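Local coordinates for protein exopolyphosphatase (Aquifex aeolicus, PDB 1T6C) that probably hydrolyses phosphoanhydride bonds of polyphosphate or guanosine pentaphosphate, as a calcium-binding Ppx/GppA phosphatase with an actin-like fold, at residues Arg42-Ser47 with Leu70-Lys75. Sequence-based numbering, arbitrary orientation.
Sequences RGRITS and LKEYKK
A salt bridge ties Arg44 to Glu72: NH1 of Arg44 lies 2.9 Å from OE1 of Glu72, which approaches the guanidinium at its edge and in its plane. The carboxylate is turned nearly perpendicular to the guanidinium, 87° between the planes, and the two side chains cross at about a right angle. Glu72 reaches the arginine with a chain extended beyond CG.

Nearer the backbone than the bridge, the Arg44 chain runs past Tyr73 in the opposite direction, and a bend at chi2 (84°) places its CD against the phenol end, 3.0 Å from Tyr73 OH and 3.6 Å from Tyr73 CE1. Arg42, two residues earlier on the strand, adds its CB at 3.5 Å from the same Tyr73 CE1, so CB of Arg42 and CD of Arg44 meet the same end of the ring from directions roughly at right angles to each other. The hydroxyl itself is hydrogen-bonded to the carbonyl oxygen of Val24 on the adjacent strand, which satisfies it and holds the phenol end beside the edge strand. An alanine in place of Arg44 would probably leave the Glu72 carboxylate without this charged mate and uncover the phenol end of Tyr73 where CD now lies.

Strand 35-45 is an outermost strand of the five-stranded mixed sheet of an actin-like domain, paired with strand 23-32 through backbone bonds of Arg42 with Leu26 and Arg44 with Val24. Helix 60-79 packs against this sheet border; its 70-75 segment runs nearly antiparallel to strand segment 42-45 (172°), with the Leu70 side chain touching Val24, and Ile17 and Ile19 of strand 12-19.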
# COMPACT_ATOMS: atom_id res chain seq x y z
N ARG A 42 -5.04 -14.17 -4.97
CA ARG A 42 -6.18 -14.45 -4.09
C ARG A 42 -6.19 -13.48 -2.92
O ARG A 42 -5.15 -12.95 -2.49
CB ARG A 42 -6.11 -15.87 -3.51
CG ARG A 42 -6.25 -16.97 -4.49
CD ARG A 42 -7.68 -17.07 -5.04
NE ARG A 42 -7.87 -18.16 -5.98
CZ ARG A 42 -7.70 -18.06 -7.29
NH1 ARG A 42 -7.33 -16.91 -7.80
NH2 ARG A 42 -7.90 -19.10 -8.09
N GLY A 43 -7.37 -13.24 -2.38
CA GLY A 43 -7.53 -12.36 -1.25
C GLY A 43 -8.66 -12.90 -0.40
O GLY A 43 -9.68 -13.35 -0.93
N ARG A 44 -8.48 -12.89 0.90
CA ARG A 44 -9.54 -13.32 1.80
C ARG A 44 -9.54 -12.36 2.98
O ARG A 44 -8.50 -12.09 3.58
CB ARG A 44 -9.34 -14.76 2.27
CG ARG A 44 -9.80 -15.83 1.28
CD ARG A 44 -8.78 -16.20 0.20
NE ARG A 44 -9.38 -16.81 -1.00
CZ ARG A 44 -9.63 -18.11 -1.16
NH1 ARG A 44 -9.34 -18.99 -0.20
NH2 ARG A 44 -10.17 -18.55 -2.29
N ILE A 45 -10.73 -11.87 3.38
CA ILE A 45 -10.84 -11.00 4.52
C ILE A 45 -10.94 -11.90 5.75
O ILE A 45 -11.85 -12.73 5.85
CB ILE A 45 -12.06 -10.05 4.38
CG1 ILE A 45 -11.87 -9.11 3.17
CG2 ILE A 45 -12.28 -9.27 5.69
CD1 ILE A 45 -13.17 -8.42 2.66
N THR A 46 -9.97 -11.81 6.66
CA THR A 46 -10.05 -12.54 7.92
C THR A 46 -10.07 -11.67 9.18
O THR A 46 -10.18 -12.19 10.26
CB THR A 46 -8.91 -13.57 8.06
OG1 THR A 46 -7.65 -12.91 8.20
CG2 THR A 46 -8.81 -14.47 6.81
N SER A 47 -9.92 -10.37 9.01
CA SER A 47 -10.05 -9.40 10.09
C SER A 47 -9.24 -9.77 11.32
O SER A 47 -9.76 -9.79 12.43
CB SER A 47 -11.53 -9.19 10.45
OG SER A 47 -12.28 -8.91 9.27
N LEU A 70 -4.37 -19.79 4.86
CA LEU A 70 -2.96 -20.00 4.58
C LEU A 70 -2.74 -21.42 4.08
O LEU A 70 -1.92 -21.63 3.20
CB LEU A 70 -2.08 -19.65 5.80
CG LEU A 70 -2.04 -18.19 6.18
CD1 LEU A 70 -1.33 -17.96 7.49
CD2 LEU A 70 -1.36 -17.35 5.08
N LYS A 71 -3.46 -22.40 4.64
CA LYS A 71 -3.37 -23.76 4.13
C LYS A 71 -3.80 -23.83 2.66
O LYS A 71 -3.14 -24.48 1.85
CB LYS A 71 -4.16 -24.75 5.01
CG LYS A 71 -3.59 -24.95 6.39
CD LYS A 71 -4.53 -25.82 7.25
CE LYS A 71 -3.92 -26.28 8.51
NZ LYS A 71 -4.92 -27.12 9.26
N GLU A 72 -4.88 -23.12 2.32
CA GLU A 72 -5.39 -23.08 0.96
C GLU A 72 -4.37 -22.43 0.04
O GLU A 72 -4.11 -22.93 -1.04
CB GLU A 72 -6.73 -22.37 0.93
CG GLU A 72 -7.78 -23.20 1.64
CD GLU A 72 -9.04 -22.45 2.02
OE1 GLU A 72 -9.21 -21.28 1.60
OE2 GLU A 72 -9.88 -23.06 2.76
N TYR A 73 -3.72 -21.37 0.52
CA TYR A 73 -2.68 -20.72 -0.28
C TYR A 73 -1.48 -21.63 -0.46
O TYR A 73 -0.93 -21.71 -1.54
CB TYR A 73 -2.25 -19.40 0.35
CG TYR A 73 -3.27 -18.28 0.30
CD1 TYR A 73 -4.48 -18.42 -0.41
CD2 TYR A 73 -2.99 -17.07 0.89
CE1 TYR A 73 -5.41 -17.39 -0.42
CE2 TYR A 73 -3.86 -16.04 0.84
CZ TYR A 73 -5.08 -16.19 0.17
OH TYR A 73 -5.94 -15.15 0.14
N LYS A 74 -1.10 -22.36 0.57
CA LYS A 74 0.03 -23.28 0.44
C LYS A 74 -0.27 -24.40 -0.57
O LYS A 74 0.61 -24.82 -1.31
CB LYS A 74 0.37 -23.86 1.83
CG LYS A 74 1.60 -24.79 1.88
CD LYS A 74 2.87 -24.15 1.32
CE LYS A 74 4.13 -24.99 1.68
NZ LYS A 74 4.01 -26.44 1.31
N LYS A 75 -1.51 -24.86 -0.64
CA LYS A 75 -1.93 -25.90 -1.59
C LYS A 75 -1.75 -25.39 -3.03
O LYS A 75 -1.30 -26.13 -3.90
CB LYS A 75 -3.38 -26.30 -1.35
CG LYS A 75 -3.56 -27.26 -0.21
CD LYS A 75 -5.05 -27.61 -0.03
CE LYS A 75 -5.27 -28.47 1.21
NZ LYS A 75 -6.69 -28.49 1.66